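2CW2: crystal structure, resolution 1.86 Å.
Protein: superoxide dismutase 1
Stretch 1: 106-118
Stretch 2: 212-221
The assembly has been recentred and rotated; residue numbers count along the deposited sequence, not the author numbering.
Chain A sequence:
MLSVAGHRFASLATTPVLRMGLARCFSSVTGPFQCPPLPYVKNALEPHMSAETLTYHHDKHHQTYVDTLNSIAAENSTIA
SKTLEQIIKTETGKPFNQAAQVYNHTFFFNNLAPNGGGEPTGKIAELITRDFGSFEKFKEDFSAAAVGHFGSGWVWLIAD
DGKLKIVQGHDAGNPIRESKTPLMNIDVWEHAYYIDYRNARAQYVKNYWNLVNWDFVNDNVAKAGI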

ATOM      1  N   THR A 106     -12.463 -11.883   1.179  1.00  8.26           N
ATOM      2  CA  THR A 106     -13.208 -13.106   1.429  1.00  9.79           C
ATOM      3  C   THR A 106     -12.455 -14.293   0.825  1.00  9.22           C
ATOM      4  O   THR A 106     -12.301 -15.347   1.442  1.00  8.74           O
ATOM      5  N   PHE A 107     -11.960 -14.106  -0.387  1.00  9.26           N
ATOM      6  CA  PHE A 107     -11.234 -15.170  -1.068  1.00 10.27           C
ATOM      7  C   PHE A 107      -9.933 -15.476  -0.307  1.00 10.30           C
ATOM      8  O   PHE A 107      -9.569 -16.650  -0.111  1.00 11.22           O
ATOM      9  N   PHE A 108      -9.236 -14.423   0.103  1.00  9.22           N
ATOM     10  CA  PHE A 108      -7.967 -14.566   0.844  1.00  8.92           C
ATOM     11  C   PHE A 108      -8.166 -15.382   2.129  1.00  8.68           C
ATOM     12  O   PHE A 108      -7.478 -16.366   2.372  1.00  8.73           O
ATOM     13  N   PHE A 109      -9.128 -14.991   2.950  1.00  9.68           N
ATOM     14  CA  PHE A 109      -9.324 -15.663   4.233  1.00 10.16           C
ATOM     15  C   PHE A 109      -9.814 -17.115   4.043  1.00 11.73           C
ATOM     16  O   PHE A 109      -9.476 -18.003   4.845  1.00 11.07           O
ATOM     17  N   ASN A 110     -10.588 -17.351   2.980  1.00 10.81           N
ATOM     18  CA  ASN A 110     -10.992 -18.711   2.609  1.00 12.54           C
ATOM     19  C   ASN A 110      -9.789 -19.561   2.192  1.00 12.23           C
ATOM     20  O   ASN A 110      -9.787 -20.791   2.369  1.00 12.11           O
ATOM     21  N   ASN A 111      -8.768 -18.873   1.671  1.00 12.22           N
ATOM     22  CA  ASN A 111      -7.569 -19.473   1.082  1.00 13.23           C
ATOM     23  C   ASN A 111      -6.546 -19.887   2.122  1.00 11.91           C
ATOM     24  O   ASN A 111      -5.516 -20.466   1.770  1.00 11.89           O
ATOM     25  N   LEU A 112      -6.800 -19.557   3.390  1.00 11.18           N
ATOM     26  CA  LEU A 112      -5.966 -19.972   4.516  1.00 11.42           C
ATOM     27  C   LEU A 112      -6.725 -20.980   5.383  1.00 11.28           C
ATOM     28  O   LEU A 112      -7.954 -21.025   5.350  1.00 11.98           O
ATOM     29  N   ALA A 113      -6.006 -21.780   6.155  1.00  9.22           N
ATOM     30  CA  ALA A 113      -6.671 -22.770   7.014  1.00 11.12           C
ATOM     31  C   ALA A 113      -5.721 -23.256   8.116  1.00 12.08           C
ATOM     32  O   ALA A 113      -4.525 -23.390   7.895  1.00 10.65           O
ATOM     33  N   PRO A 114      -6.262 -23.509   9.302  1.00 12.60           N
ATOM     34  CA  PRO A 114      -5.453 -24.014  10.422  1.00 13.95           C
ATOM     35  C   PRO A 114      -4.812 -25.366  10.137  1.00 15.62           C
ATOM     36  O   PRO A 114      -3.737 -25.636  10.682  1.00 16.76           O
ATOM     37  N   ASN A 115      -5.437 -26.212   9.329  1.00 14.46           N
ATOM     38  CA  ASN A 115      -4.802 -27.499   9.032  1.00 14.25           C
ATOM     39  C   ASN A 115      -4.303 -27.486   7.593  1.00 14.57           C
ATOM     40  O   ASN A 115      -4.213 -28.534   6.937  1.00 13.60           O
ATOM     41  N   GLY A 116      -3.992 -26.294   7.091  1.00 14.87           N
ATOM     42  CA  GLY A 116      -3.559 -26.170   5.705  1.00 15.19           C
ATOM     43  C   GLY A 116      -2.042 -26.283   5.581  1.00 15.49           C
ATOM     44  O   GLY A 116      -1.379 -26.873   6.433  1.00 15.23           O
ATOM     45  N   GLY A 117      -1.499 -25.702   4.514  1.00 14.23           N
ATOM     46  CA  GLY A 117      -0.062 -25.674   4.286  1.00 14.26           C
ATOM     47  C   GLY A 117       0.481 -26.913   3.611  1.00 14.19           C
ATOM     48  O   GLY A 117      -0.263 -27.793   3.143  1.00 14.16           O
ATOM     49  N   GLY A 118       1.802 -26.966   3.514  1.00 13.52           N
ATOM     50  CA  GLY A 118       2.453 -28.119   2.935  1.00 14.11           C
ATOM     51  C   GLY A 118       2.229 -28.295   1.442  1.00 14.70           C
ATOM     52  O   GLY A 118       1.754 -27.388   0.720  1.00 13.67           O
ATOM     53  N   VAL A 212      -1.807 -22.318   3.443  1.00 11.04           N
ATOM     54  CA  VAL A 212      -2.642 -22.465   2.243  1.00 11.06           C
ATOM     55  C   VAL A 212      -3.704 -23.565   2.386  1.00 11.65           C
ATOM     56  O   VAL A 212      -3.384 -24.719   2.744  1.00 11.66           O
ATOM     57  N   ASN A 213      -4.959 -23.204   2.096  1.00  9.85           N
ATOM     58  CA  ASN A 213      -6.093 -24.113   2.242  1.00 10.78           C
ATOM     59  C   ASN A 213      -6.271 -24.845   0.925  1.00 10.89           C
ATOM     60  O   ASN A 213      -6.985 -24.370   0.028  1.00 10.75           O
ATOM     61  N   TRP A 214      -5.595 -25.978   0.776  1.00 10.73           N
ATOM     62  CA  TRP A 214      -5.595 -26.646  -0.517  1.00 11.00           C
ATOM     63  C   TRP A 214      -6.975 -27.233  -0.850  1.00 12.93           C
ATOM     64  O   TRP A 214      -7.285 -27.478  -2.013  1.00 12.82           O
ATOM     65  N   ASP A 215      -7.804 -27.445   0.168  1.00 14.22           N
ATOM     66  CA  ASP A 215      -9.159 -27.918  -0.080  1.00 14.01           C
ATOM     67  C   ASP A 215      -9.992 -26.857  -0.797  1.00 13.11           C
ATOM     68  O   ASP A 215     -10.726 -27.177  -1.724  1.00 12.84           O
ATOM     69  N   PHE A 216      -9.835 -25.592  -0.393  1.00 11.41           N
ATOM     70  CA  PHE A 216     -10.496 -24.466  -1.048  1.00 11.34           C
ATOM     71  C   PHE A 216      -9.972 -24.295  -2.465  1.00 11.17           C
ATOM     72  O   PHE A 216     -10.761 -24.133  -3.418  1.00  9.99           O
ATOM     73  N   VAL A 217      -8.645 -24.349  -2.609  1.00 10.30           N
ATOM     74  CA  VAL A 217      -8.031 -24.257  -3.928  1.00 10.83           C
ATOM     75  C   VAL A 217      -8.589 -25.346  -4.837  1.00 11.22           C
ATOM     76  O   VAL A 217      -8.995 -25.055  -5.969  1.00 10.96           O
ATOM     77  N   ASN A 218      -8.624 -26.587  -4.341  1.00 12.33           N
ATOM     78  CA  ASN A 218      -9.148 -27.698  -5.129  1.00 13.06           C
ATOM     79  C   ASN A 218     -10.639 -27.566  -5.475  1.00 13.96           C
ATOM     80  O   ASN A 218     -11.065 -27.948  -6.569  1.00 15.12           O
ATOM     81  N   ASP A 219     -11.425 -26.992  -4.566  1.00 13.73           N
ATOM     82  CA  ASP A 219     -12.811 -26.672  -4.868  1.00 15.36           C
ATOM     83  C   ASP A 219     -12.884 -25.660  -6.029  1.00 14.64           C
ATOM     84  O   ASP A 219     -13.753 -25.754  -6.893  1.00 13.34           O
ATOM     85  N   ASN A 220     -11.993 -24.668  -6.039  1.00 14.06           N
ATOM     86  CA  ASN A 220     -11.994 -23.686  -7.130  1.00 13.59           C
ATOM     87  C   ASN A 220     -11.673 -24.369  -8.453  1.00 14.00           C
ATOM     88  O   ASN A 220     -12.262 -24.052  -9.497  1.00 13.60           O
ATOM     89  N   VAL A 221     -10.718 -25.297  -8.408  1.00 13.66           N
ATOM     90  CA  VAL A 221     -10.369 -26.081  -9.587  1.00 14.21           C
ATOM     91  C   VAL A 221     -11.584 -26.843 -10.114  1.00 15.01           C
ATOM     92  O   VAL A 221     -11.908 -26.764 -11.312  1.00 15.59           O
TER

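Three hydrogen bonds hold the two stretches together, and backbone groups supply five of their six partners. Asn213 N donates to Asn111 O at 2.8 Å, and Gly117 N donates to Val212 O, also at 2.8 Å and nearly straight at 170°. The third comes from a side chain: Trp214, with chi1 m, leaves its CA sideways, but its indole end reaches the loop, where Trp214 NE1 donates to Gly118 O at 2.8 Å. That carbonyl lies near the plane of the ring, at its edge, as an indole N-H requires.

Three consecutive glycines carry the loop past these bonds. Gly116 CA sits 3.3 Å from Val212 O, and an ideal CB built on Gly116 would clash with that same oxygen. Gly117 and Gly118 both have positive phi, which by itself favours glycine.

Asn213, in the N-cap position before the second helix, points toward the first stretch with chi1 t. Asn213 CB lies 3.6 Å from Leu112 O, and Asn213 CG lies 3.6 Å from Ala113 CB, which points back toward it.

Phe216 (chi1 t) is the main inward-pointing side chain, with the largest covered area, 88 Å². The backbone of Asn110 sets its CB over one face of the Phe216 ring, 3.6 Å from the Phe216 centroid, in a CH-pi contact; its chi1 is m. The edge of the Phe216 ring meets the face of the Phe107 ring, whose t rotamer brings its end nearer although its CB sets off sideways; the Phe107 and Phe216 ring centroids are 5.0 Å apart and the planes at 69°.

Beside the Phe216 ring, Asn111 (chi1 t) sends ND2 to 3.9 Å from both Val212 CG1 and Val217 CG2. Those methyls offer no acceptor, and ND2 is buried without a polar partner, while OD1 is satisfied elsewhere in the structure.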

ATOM      1  CB  THR A 106     -14.612 -12.979   0.818  1.00  9.69           C
ATOM      2  OG1 THR A 106     -15.329 -11.981   1.544  1.00  9.08           O
ATOM      3  CG2 THR A 106     -15.397 -14.258   1.026  1.00  9.96           C
ATOM      4  CB  PHE A 107     -10.886 -14.700  -2.485  1.00  9.33           C
ATOM      5  CG  PHE A 107     -10.383 -15.797  -3.386  1.00 10.51           C
ATOM      6  CD1 PHE A 107     -11.244 -16.416  -4.288  1.00  9.42           C
ATOM      7  CD2 PHE A 107      -9.061 -16.201  -3.345  1.00  8.95           C
ATOM      8  CE1 PHE A 107     -10.799 -17.426  -5.114  1.00 10.41           C
ATOM      9  CE2 PHE A 107      -8.602 -17.231  -4.188  1.00 10.77           C
ATOM     10  CZ  PHE A 107      -9.474 -17.836  -5.078  1.00 10.37           C
ATOM     11  CB  PHE A 108      -7.369 -13.182   1.174  1.00  8.97           C
ATOM     12  CG  PHE A 108      -6.073 -13.243   1.977  1.00  9.41           C
ATOM     13  CD1 PHE A 108      -4.948 -13.879   1.466  1.00  8.04           C
ATOM     14  CD2 PHE A 108      -5.987 -12.631   3.229  1.00 10.06           C
ATOM     15  CE1 PHE A 108      -3.768 -13.935   2.196  1.00  8.92           C
ATOM     16  CE2 PHE A 108      -4.802 -12.669   3.964  1.00 10.15           C
ATOM     17  CZ  PHE A 108      -3.688 -13.329   3.437  1.00  8.82           C
ATOM     18  CB  PHE A 109     -10.301 -14.852   5.120  1.00 10.45           C
ATOM     19  CG  PHE A 109      -9.773 -13.486   5.548  1.00 10.33           C
ATOM     20  CD1 PHE A 109     -10.574 -12.354   5.438  1.00  9.88           C
ATOM     21  CD2 PHE A 109      -8.516 -13.354   6.131  1.00 10.01           C
ATOM     22  CE1 PHE A 109     -10.110 -11.087   5.842  1.00 10.32           C
ATOM     23  CE2 PHE A 109      -8.035 -12.096   6.523  1.00 10.65           C
ATOM     24  CZ  PHE A 109      -8.850 -10.950   6.382  1.00  9.78           C
ATOM     25  CB  ASN A 110     -12.023 -18.675   1.466  1.00 12.72           C
ATOM     26  CG  ASN A 110     -13.438 -18.339   1.959  1.00 14.55           C
ATOM     27  OD1 ASN A 110     -14.298 -17.829   1.197  1.00 16.27           O
ATOM     28  ND2 ASN A 110     -13.700 -18.653   3.201  1.00 14.46           N
ATOM     29  CB  ASN A 111      -6.926 -18.462   0.098  1.00 17.73           C
ATOM     30  CG  ASN A 111      -5.853 -19.068  -0.755  1.00 20.55           C
ATOM     31  OD1 ASN A 111      -5.474 -18.508  -1.762  1.00 19.75           O
ATOM     32  ND2 ASN A 111      -5.365 -20.255  -0.360  1.00 23.86           N
ATOM     33  CB  LEU A 112      -5.564 -18.770   5.387  1.00 11.75           C
ATOM     34  CG  LEU A 112      -5.186 -17.487   4.659  1.00 12.16           C
ATOM     35  CD1 LEU A 112      -4.993 -16.311   5.628  1.00 12.75           C
ATOM     36  CD2 LEU A 112      -3.945 -17.759   3.822  1.00 12.14           C
ATOM     37  CB  ALA A 113      -7.172 -23.951   6.182  1.00 10.77           C
ATOM     38  CB  PRO A 114      -6.455 -24.144  11.577  1.00 13.91           C
ATOM     39  CG  PRO A 114      -7.815 -23.942  10.993  1.00 13.80           C
ATOM     40  CD  PRO A 114      -7.679 -23.324   9.653  1.00 13.50           C
ATOM     41  CB  ASN A 115      -5.769 -28.666   9.262  1.00 13.73           C
ATOM     42  CG  ASN A 115      -5.067 -30.032   9.243  1.00 13.26           C
ATOM     43  OD1 ASN A 115      -3.966 -30.176   9.741  1.00 12.66           O
ATOM     44  ND2 ASN A 115      -5.713 -31.028   8.641  1.00 14.24           N
ATOM     45  CB  VAL A 212      -1.777 -22.730   1.006  1.00 11.84           C
ATOM     46  CG1 VAL A 212      -2.654 -23.105  -0.207  1.00 11.93           C
ATOM     47  CG2 VAL A 212      -0.889 -21.502   0.693  1.00 13.65           C
ATOM     48  CB  ASN A 213      -7.346 -23.304   2.592  1.00 10.76           C
ATOM     49  CG  ASN A 213      -8.570 -24.164   2.851  1.00 12.47           C
ATOM     50  OD1 ASN A 213      -9.637 -23.651   3.243  1.00 13.82           O
ATOM     51  ND2 ASN A 213      -8.443 -25.451   2.636  1.00 10.98           N
ATOM     52  CB  TRP A 214      -4.523 -27.739  -0.595  1.00 11.22           C
ATOM     53  CG  TRP A 214      -3.094 -27.231  -0.579  1.00 10.89           C
ATOM     54  CD1 TRP A 214      -2.139 -27.494   0.364  1.00 11.60           C
ATOM     55  CD2 TRP A 214      -2.457 -26.436  -1.583  1.00 11.30           C
ATOM     56  NE1 TRP A 214      -0.953 -26.883   0.022  1.00 11.96           N
ATOM     57  CE2 TRP A 214      -1.118 -26.235  -1.176  1.00 12.36           C
ATOM     58  CE3 TRP A 214      -2.881 -25.877  -2.800  1.00 10.62           C
ATOM     59  CZ2 TRP A 214      -0.208 -25.487  -1.932  1.00 12.53           C
ATOM     60  CZ3 TRP A 214      -1.989 -25.135  -3.544  1.00 10.20           C
ATOM     61  CH2 TRP A 214      -0.661 -24.954  -3.117  1.00 10.73           C
ATOM     62  CB  ASP A 215      -9.809 -28.339   1.233  1.00 16.37           C
ATOM     63  CG  ASP A 215      -9.219 -29.613   1.767  1.00 17.62           C
ATOM     64  OD1 ASP A 215      -9.697 -30.082   2.812  1.00 20.33           O
ATOM     65  OD2 ASP A 215      -8.293 -30.223   1.189  1.00 17.68           O
ATOM     66  CB  PHE A 216     -10.279 -23.174  -0.234  1.00 12.69           C
ATOM     67  CG  PHE A 216     -10.834 -21.915  -0.887  1.00 14.17           C
ATOM     68  CD1 PHE A 216     -12.210 -21.729  -1.038  1.00 15.65           C
ATOM     69  CD2 PHE A 216      -9.977 -20.915  -1.317  1.00 13.71           C
ATOM     70  CE1 PHE A 216     -12.711 -20.539  -1.614  1.00 16.67           C
ATOM     71  CE2 PHE A 216     -10.476 -19.742  -1.892  1.00 15.78           C
ATOM     72  CZ  PHE A 216     -11.838 -19.559  -2.028  1.00 15.56           C
ATOM     73  CB  VAL A 217      -6.500 -24.291  -3.867  1.00 11.58           C
ATOM     74  CG1 VAL A 217      -5.871 -24.225  -5.288  1.00 13.54           C
ATOM     75  CG2 VAL A 217      -5.976 -23.106  -3.012  1.00 11.72           C
ATOM     76  CB  ASN A 218      -8.848 -29.037  -4.444  1.00 13.56           C
ATOM     77  CG  ASN A 218      -7.519 -29.634  -4.887  1.00 13.91           C
ATOM     78  OD1 ASN A 218      -7.134 -29.543  -6.068  1.00 14.49           O
ATOM     79  ND2 ASN A 218      -6.805 -30.242  -3.943  1.00 13.97           N
ATOM     80  CB  ASP A 219     -13.519 -26.070  -3.647  1.00 17.22           C
ATOM     81  CG  ASP A 219     -13.772 -27.079  -2.527  1.00 21.72           C
ATOM     82  OD1 ASP A 219     -13.746 -28.313  -2.773  1.00 22.92           O
ATOM     83  OD2 ASP A 219     -14.041 -26.713  -1.352  1.00 23.02           O
ATOM     84  CB  ASN A 220     -10.991 -22.547  -6.868  1.00 14.81           C
ATOM     85  CG  ASN A 220     -11.307 -21.758  -5.595  1.00 14.74           C
ATOM     86  OD1 ASN A 220     -10.408 -21.216  -4.940  1.00 16.53           O
ATOM     87  ND2 ASN A 220     -12.578 -21.688  -5.242  1.00 13.72           N
ATOM     88  CB  VAL A 221      -9.223 -27.067  -9.289  1.00 13.26           C
ATOM     89  CG1 VAL A 221      -9.050 -28.105 -10.439  1.00 12.63           C
ATOM     90  CG2 VAL A 221      -7.903 -26.292  -9.018  1.00 12.71           C
TER